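Local atomic coordinates of type III secretion system effector protein ExoU (Pseudomonas fluorescens, PDB entry 4QMK), a protein that probably acts as a patatin-like phospholipase toxin delivered by type III secretion, and carries a domain that directs it to phosphatidylinositol 4,5-bisphosphate in the plasma membrane. Residues 485-490 / 495-500; 331-336 / 424-429. One frame throughout, in Å; residues are numbered along the deposited sequence.

Interaction 1: 485-490 / 495-500; sequences TAIAEA and TSLVIT
L497 reaches across to the helix with both of its branches. L497 CD1 meets the methyl of A490, 3.7 Å from A490 CB. CD2 meets I487, where the distance from I487 CD1 to L497 CD2 is 4.0 Å. The side chains of I487 and L497 cross at about a right angle. They therefore touch through their end methyls and do not lie alongside each other. L497 CG stands anti to the backbone N (chi1 -174°), which carries the forked end over toward the helix. A490 is also met by T500. A490 CB lies 3.8 Å from T500 CG2, so this one small methyl serves two partners from the 495-500 segment.

The arrangement is a helix-loop-helix connection. Segment 485-490 belongs to the last turns of helix 464-491. Segment 495-500 is the later part of the linker that leads into helix 501-513. T500 is the N-cap of that second helix. Its OG1 accepts a weak hydrogen bond from the backbone N of L503, while CG2 of the same residue packs on A490. One threonine thus uses its hydroxyl on its own helix and its methyl on the preceding one. A water adds a polar link. It donates to S496 O at 2.9 Å and, more weakly, to A490 O at 3.3 Å. I487 and L497 also pack against helix 533-544, on L538 and V541 among others. In the middle of the linker, T495 and S496 pack on E217 of the second subunit.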
ATOM      1  N   THR A 485      20.038  -9.120 -22.744  1.00 37.94           N
ATOM      2  CA  THR A 485      20.602  -7.871 -23.241  1.00 39.61           C
ATOM      3  C   THR A 485      19.654  -7.154 -24.174  1.00 39.96           C
ATOM      4  O   THR A 485      19.469  -5.948 -24.071  1.00 43.40           O
ATOM      5  CB  THR A 485      21.947  -8.088 -23.956  1.00 41.05           C
ATOM      6  OG1 THR A 485      22.969  -8.359 -22.985  1.00 41.22           O
ATOM      7  CG2 THR A 485      22.350  -6.843 -24.753  1.00 42.35           C
ATOM      8  N   ALA A 486      19.057  -7.878 -25.103  1.00 37.66           N
ATOM      9  CA  ALA A 486      18.140  -7.242 -26.032  1.00 38.63           C
ATOM     10  C   ALA A 486      16.948  -6.602 -25.321  1.00 40.66           C
ATOM     11  O   ALA A 486      16.451  -5.595 -25.771  1.00 45.17           O
ATOM     12  CB  ALA A 486      17.681  -8.231 -27.080  1.00 37.27           C
ATOM     13  N   ILE A 487      16.486  -7.204 -24.214  1.00 42.43           N
ATOM     14  CA  ILE A 487      15.386  -6.662 -23.426  1.00 40.01           C
ATOM     15  C   ILE A 487      15.873  -5.374 -22.766  1.00 42.12           C
ATOM     16  O   ILE A 487      15.175  -4.371 -22.803  1.00 45.28           O
ATOM     17  CB  ILE A 487      14.918  -7.610 -22.298  1.00 41.56           C
ATOM     18  CG1 ILE A 487      14.565  -9.026 -22.782  1.00 43.25           C
ATOM     19  CG2 ILE A 487      13.726  -7.018 -21.578  1.00 42.75           C
ATOM     20  CD1 ILE A 487      13.251  -9.140 -23.518  1.00 44.95           C
ATOM     21  N   ALA A 488      17.046  -5.406 -22.118  1.00 42.34           N
ATOM     22  CA  ALA A 488      17.656  -4.194 -21.539  1.00 44.95           C
ATOM     23  C   ALA A 488      17.768  -3.061 -22.565  1.00 47.08           C
ATOM     24  O   ALA A 488      17.420  -1.943 -22.265  1.00 48.78           O
ATOM     25  CB  ALA A 488      19.034  -4.500 -20.961  1.00 45.37           C
ATOM     26  N   GLU A 489      18.232  -3.379 -23.774  1.00 50.52           N
ATOM     27  CA  GLU A 489      18.340  -2.421 -24.886  1.00 56.27           C
ATOM     28  C   GLU A 489      17.009  -1.780 -25.228  1.00 54.71           C
ATOM     29  O   GLU A 489      16.919  -0.583 -25.355  1.00 64.33           O
ATOM     30  CB  GLU A 489      18.839  -3.105 -26.171  1.00 63.15           C
ATOM     31  CG  GLU A 489      20.189  -3.833 -26.101  1.00 68.92           C
ATOM     32  CD  GLU A 489      21.387  -2.916 -26.018  1.00 73.35           C
ATOM     33  OE1 GLU A 489      21.189  -1.692 -26.179  1.00 89.90           O
ATOM     34  OE2 GLU A 489      22.526  -3.418 -25.779  1.00 65.03           O
ATOM     35  N   ALA A 490      15.981  -2.579 -25.427  1.00 52.03           N
ATOM     36  CA  ALA A 490      14.648  -2.063 -25.746  1.00 54.53           C
ATOM     37  C   ALA A 490      14.086  -1.180 -24.631  1.00 57.89           C
ATOM     38  O   ALA A 490      13.318  -0.259 -24.911  1.00 62.04           O
ATOM     39  CB  ALA A 490      13.673  -3.214 -26.025  1.00 51.70           C
ATOM     40  N   THR A 495       9.543   1.858 -21.641  1.00 77.86           N
ATOM     41  CA  THR A 495       9.205   0.893 -20.585  1.00 76.78           C
ATOM     42  C   THR A 495       8.194  -0.162 -21.075  1.00 76.66           C
ATOM     43  O   THR A 495       8.189  -1.286 -20.555  1.00 75.68           O
ATOM     44  CB  THR A 495       8.714   1.526 -19.264  1.00 80.23           C
ATOM     45  OG1 THR A 495       7.485   2.220 -19.478  1.00 83.48           O
ATOM     46  CG2 THR A 495       9.768   2.480 -18.680  1.00 85.62           C
ATOM     47  N   SER A 496       7.337   0.171 -22.049  1.00 72.91           N
ATOM     48  CA  SER A 496       6.437  -0.852 -22.594  1.00 72.39           C
ATOM     49  C   SER A 496       7.245  -1.593 -23.643  1.00 68.23           C
ATOM     50  O   SER A 496       7.752  -0.989 -24.594  1.00 71.82           O
ATOM     51  CB  SER A 496       5.157  -0.275 -23.201  1.00 75.10           C
ATOM     52  OG  SER A 496       5.384   0.205 -24.513  1.00 79.32           O
ATOM     53  N   LEU A 497       7.366  -2.898 -23.453  1.00 62.14           N
ATOM     54  CA  LEU A 497       8.194  -3.722 -24.305  1.00 57.73           C
ATOM     55  C   LEU A 497       7.548  -4.137 -25.605  1.00 57.55           C
ATOM     56  O   LEU A 497       6.339  -4.422 -25.667  1.00 57.68           O
ATOM     57  CB  LEU A 497       8.599  -4.976 -23.556  1.00 54.07           C
ATOM     58  CG  LEU A 497       9.594  -5.907 -24.222  1.00 51.24           C
ATOM     59  CD1 LEU A 497      10.912  -5.230 -24.521  1.00 52.40           C
ATOM     60  CD2 LEU A 497       9.831  -7.080 -23.304  1.00 51.33           C
ATOM     61  N   VAL A 498       8.382  -4.169 -26.648  1.00 56.28           N
ATOM     62  CA  VAL A 498       7.988  -4.621 -27.973  1.00 56.26           C
ATOM     63  C   VAL A 498       9.085  -5.510 -28.530  1.00 54.79           C
ATOM     64  O   VAL A 498      10.221  -5.518 -28.047  1.00 50.67           O
ATOM     65  CB  VAL A 498       7.738  -3.451 -28.943  1.00 60.16           C
ATOM     66  CG1 VAL A 498       6.563  -2.599 -28.450  1.00 61.49           C
ATOM     67  CG2 VAL A 498       8.999  -2.607 -29.117  1.00 60.93           C
ATOM     68  N   ILE A 499       8.737  -6.276 -29.544  1.00 55.85           N
ATOM     69  CA  ILE A 499       9.696  -7.165 -30.148  1.00 57.07           C
ATOM     70  C   ILE A 499      10.469  -6.386 -31.185  1.00 54.89           C
ATOM     71  O   ILE A 499      10.072  -6.297 -32.344  1.00 55.90           O
ATOM     72  CB  ILE A 499       9.013  -8.423 -30.716  1.00 60.50           C
ATOM     73  CG1 ILE A 499       8.354  -9.199 -29.551  1.00 62.16           C
ATOM     74  CG2 ILE A 499      10.027  -9.303 -31.427  1.00 59.94           C
ATOM     75  CD1 ILE A 499       7.236 -10.131 -29.966  1.00 65.21           C
ATOM     76  N   THR A 500      11.556  -5.782 -30.722  1.00 52.22           N
ATOM     77  CA  THR A 500      12.465  -5.038 -31.582  1.00 56.12           C
ATOM     78  C   THR A 500      13.188  -6.021 -32.507  1.00 54.57           C
ATOM     79  O   THR A 500      13.102  -7.236 -32.302  1.00 51.18           O
ATOM     80  CB  THR A 500      13.523  -4.314 -30.730  1.00 56.39           C
ATOM     81  OG1 THR A 500      14.306  -5.280 -30.030  1.00 52.44           O
ATOM     82  CG2 THR A 500      12.870  -3.394 -29.720  1.00 55.10           C
TER
HETATM   83  O   HOH W   1      10.344  -1.377 -25.855  1.00 54.97           O

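Interaction 2: 331-336 / 424-429; sequences EALIVK and GHLQQR
E331 OE2 is gripped by two nitrogens of R429. The shorter bond comes from R429 NE to E331 OE2, at 2.7 Å and an N-H...O angle of 160°. R429 NH2 adds a weak second bond to the same oxygen. The main bond of R429 NH2 goes to E331 OE1, at 3.0 Å and 167°. The two main bonds run side-on, NE to OE2 and NH2 to OE1, and each oxygen uses its syn lone pair. The two flat groups lie only 5° apart, so this is a nearly coplanar, bidentate salt bridge. Two successive bends in the R429 chain, at CB-CG and CG-CD, turn this edge of the guanidinium to the carboxylate.

The contact places helix 408-431 over one face of the mixed sheet of the patatin-like domain. Strand 332-337 lies in that sheet between the parallel strands 68-72 and 382-389. P63 and Q381 pack against both partners of the salt bridge.

At L333 the contact is mostly apolar. L333 and H425 slide past each other in opposite directions, with L333 CD1 3.7 Å from H425 ND1. The methyl approaches the ring obliquely. H425 NE2 bonds to the backbone O of E380, which helps to fix the ring. L333 CD2 also faces L426 CD2 more loosely, at 4.5 Å, and L88 of helix 81-90 packs on both leucines.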
ATOM      1  N   GLU A 331      16.717 -27.607   1.304  1.00 37.02           N
ATOM      2  CA  GLU A 331      16.755 -28.246   2.572  1.00 34.23           C
ATOM      3  C   GLU A 331      16.157 -27.263   3.593  1.00 32.52           C
ATOM      4  O   GLU A 331      16.421 -26.043   3.553  1.00 32.51           O
ATOM      5  CB  GLU A 331      18.193 -28.608   2.917  1.00 33.61           C
ATOM      6  CG  GLU A 331      18.388 -29.266   4.285  1.00 43.44           C
ATOM      7  CD  GLU A 331      18.106 -30.761   4.336  1.00 39.25           C
ATOM      8  OE1 GLU A 331      17.658 -31.333   3.326  1.00 44.25           O
ATOM      9  OE2 GLU A 331      18.340 -31.358   5.411  1.00 38.22           O
ATOM     10  N   ALA A 332      15.346 -27.794   4.497  1.00 26.08           N
ATOM     11  CA  ALA A 332      14.841 -27.012   5.578  1.00 24.55           C
ATOM     12  C   ALA A 332      15.386 -27.577   6.906  1.00 23.86           C
ATOM     13  O   ALA A 332      15.880 -28.717   6.950  1.00 23.98           O
ATOM     14  CB  ALA A 332      13.344 -27.075   5.587  1.00 23.39           C
ATOM     15  N   LEU A 333      15.308 -26.777   7.958  1.00 21.36           N
ATOM     16  CA  LEU A 333      15.520 -27.278   9.289  1.00 24.17           C
ATOM     17  C   LEU A 333      14.253 -26.828   9.991  1.00 25.02           C
ATOM     18  O   LEU A 333      13.969 -25.621  10.083  1.00 27.38           O
ATOM     19  CB  LEU A 333      16.752 -26.662   9.948  1.00 26.43           C
ATOM     20  CG  LEU A 333      16.988 -27.098  11.388  1.00 27.31           C
ATOM     21  CD1 LEU A 333      17.172 -28.591  11.509  1.00 26.49           C
ATOM     22  CD2 LEU A 333      18.262 -26.438  11.860  1.00 30.35           C
ATOM     23  N   ILE A 334      13.454 -27.776  10.453  1.00 23.05           N
ATOM     24  CA  ILE A 334      12.176 -27.449  11.036  1.00 22.44           C
ATOM     25  C   ILE A 334      12.323 -27.764  12.456  1.00 21.56           C
ATOM     26  O   ILE A 334      12.648 -28.895  12.800  1.00 22.49           O
ATOM     27  CB  ILE A 334      11.054 -28.317  10.396  1.00 22.00           C
ATOM     28  CG1 ILE A 334      10.981 -27.991   8.904  1.00 24.13           C
ATOM     29  CG2 ILE A 334       9.731 -28.047  11.085  1.00 21.29           C
ATOM     30  CD1 ILE A 334      10.220 -29.011   8.032  1.00 25.24           C
ATOM     31  N   VAL A 335      12.086 -26.819  13.323  1.00 23.93           N
ATOM     32  CA  VAL A 335      12.422 -27.045  14.778  1.00 25.19           C
ATOM     33  C   VAL A 335      11.194 -27.172  15.596  1.00 27.75           C
ATOM     34  O   VAL A 335      10.447 -26.224  15.687  1.00 28.30           O
ATOM     35  CB  VAL A 335      13.253 -25.893  15.325  1.00 25.19           C
ATOM     36  CG1 VAL A 335      13.663 -26.169  16.750  1.00 27.30           C
ATOM     37  CG2 VAL A 335      14.487 -25.711  14.457  1.00 24.58           C
ATOM     38  N   LYS A 336      10.957 -28.378  16.121  1.00 31.58           N
ATOM     39  CA  LYS A 336       9.821 -28.676  16.991  1.00 34.68           C
ATOM     40  C   LYS A 336      10.252 -29.071  18.387  1.00 36.87           C
ATOM     41  O   LYS A 336      11.405 -29.367  18.645  1.00 35.22           O
ATOM     42  CB  LYS A 336       9.008 -29.835  16.437  1.00 39.38           C
ATOM     43  CG  LYS A 336       8.159 -29.413  15.279  1.00 48.03           C
ATOM     44  CD  LYS A 336       7.400 -30.556  14.633  1.00 52.67           C
ATOM     45  CE  LYS A 336       6.664 -29.996  13.401  1.00 56.32           C
ATOM     46  NZ  LYS A 336       5.767 -30.953  12.679  1.00 56.80           N
ATOM     47  N   GLY A 424      23.639 -33.070  16.177  1.00 34.86           N
ATOM     48  CA  GLY A 424      23.469 -34.478  15.799  1.00 34.02           C
ATOM     49  C   GLY A 424      22.654 -34.580  14.524  1.00 34.36           C
ATOM     50  O   GLY A 424      22.978 -35.322  13.619  1.00 32.65           O
ATOM     51  N   HIS A 425      21.624 -33.755  14.432  1.00 32.40           N
ATOM     52  CA  HIS A 425      20.784 -33.798  13.313  1.00 30.03           C
ATOM     53  C   HIS A 425      21.537 -33.314  12.054  1.00 33.05           C
ATOM     54  O   HIS A 425      21.453 -33.914  11.001  1.00 32.95           O
ATOM     55  CB  HIS A 425      19.563 -32.956  13.576  1.00 27.94           C
ATOM     56  CG  HIS A 425      18.624 -32.919  12.427  1.00 27.67           C
ATOM     57  ND1 HIS A 425      18.683 -31.951  11.460  1.00 28.80           N
ATOM     58  CD2 HIS A 425      17.632 -33.755  12.063  1.00 26.69           C
ATOM     59  CE1 HIS A 425      17.752 -32.179  10.553  1.00 27.66           C
ATOM     60  NE2 HIS A 425      17.116 -33.280  10.887  1.00 26.83           N
ATOM     61  N   LEU A 426      22.306 -32.243  12.177  1.00 35.19           N
ATOM     62  CA  LEU A 426      23.014 -31.672  11.015  1.00 31.86           C
ATOM     63  C   LEU A 426      24.047 -32.632  10.510  1.00 31.57           C
ATOM     64  O   LEU A 426      24.242 -32.732   9.313  1.00 33.38           O
ATOM     65  CB  LEU A 426      23.663 -30.338  11.392  1.00 31.18           C
ATOM     66  CG  LEU A 426      22.657 -29.240  11.765  1.00 29.88           C
ATOM     67  CD1 LEU A 426      23.339 -27.995  12.207  1.00 29.54           C
ATOM     68  CD2 LEU A 426      21.758 -28.929  10.562  1.00 30.04           C
ATOM     69  N   GLN A 427      24.660 -33.387  11.419  1.00 31.90           N
ATOM     70  CA  GLN A 427      25.667 -34.362  11.051  1.00 33.79           C
ATOM     71  C   GLN A 427      25.037 -35.524  10.301  1.00 34.21           C
ATOM     72  O   GLN A 427      25.509 -35.899   9.240  1.00 33.84           O
ATOM     73  CB  GLN A 427      26.413 -34.856  12.286  1.00 38.22           C
ATOM     74  CG  GLN A 427      27.447 -33.889  12.884  1.00 41.64           C
ATOM     75  CD  GLN A 427      28.703 -33.726  12.020  1.00 48.95           C
ATOM     76  OE1 GLN A 427      28.684 -33.062  10.974  1.00 54.64           O
ATOM     77  NE2 GLN A 427      29.805 -34.348  12.453  1.00 49.72           N
ATOM     78  N   GLN A 428      23.948 -36.068  10.828  1.00 36.37           N
ATOM     79  CA  GLN A 428      23.219 -37.187  10.213  1.00 33.84           C
ATOM     80  C   GLN A 428      22.759 -36.820   8.825  1.00 30.85           C
ATOM     81  O   GLN A 428      22.777 -37.641   7.891  1.00 31.71           O
ATOM     82  CB  GLN A 428      22.015 -37.553  11.077  1.00 37.75           C
ATOM     83  CG  GLN A 428      21.084 -38.608  10.484  1.00 46.63           C
ATOM     84  CD  GLN A 428      21.791 -39.946  10.367  1.00 60.35           C
ATOM     85  OE1 GLN A 428      22.496 -40.351  11.295  1.00 73.87           O
ATOM     86  NE2 GLN A 428      21.642 -40.626   9.222  1.00 60.17           N
ATOM     87  N   ARG A 429      22.304 -35.595   8.660  1.00 29.06           N
ATOM     88  CA  ARG A 429      21.866 -35.179   7.350  1.00 29.57           C
ATOM     89  C   ARG A 429      23.021 -35.290   6.309  1.00 30.07           C
ATOM     90  O   ARG A 429      22.796 -35.628   5.147  1.00 31.64           O
ATOM     91  CB  ARG A 429      21.312 -33.749   7.378  1.00 29.02           C
ATOM     92  CG  ARG A 429      20.028 -33.548   8.159  1.00 28.85           C
ATOM     93  CD  ARG A 429      18.864 -34.344   7.605  1.00 27.72           C
ATOM     94  NE  ARG A 429      18.449 -33.882   6.273  1.00 28.61           N
ATOM     95  CZ  ARG A 429      17.869 -34.660   5.348  1.00 24.39           C
ATOM     96  NH1 ARG A 429      17.642 -35.914   5.592  1.00 24.29           N
ATOM     97  NH2 ARG A 429      17.531 -34.178   4.192  1.00 22.75           N
TER

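How the interactions relate
The two contacts lie on opposite sides of the chain's centre, with their own centres about 45 Å apart. They share no helix or strand. Interaction 2 is the more buried and the more central. It joins a sheet strand to a helix far along the sequence, and pairs a salt bridge with leucine packing. Interaction 1 is local and partly buried. It ties the end of one helix to the linker that follows it. Its centre lies about 31 Å from the centre of the chain, against about 17 Å for interaction 2. Its direct contacts are between apolar groups, and a water makes its polar link. The second subunit comes close to interaction 1, whereas no other chain of the assembly touches the segments of interaction 2.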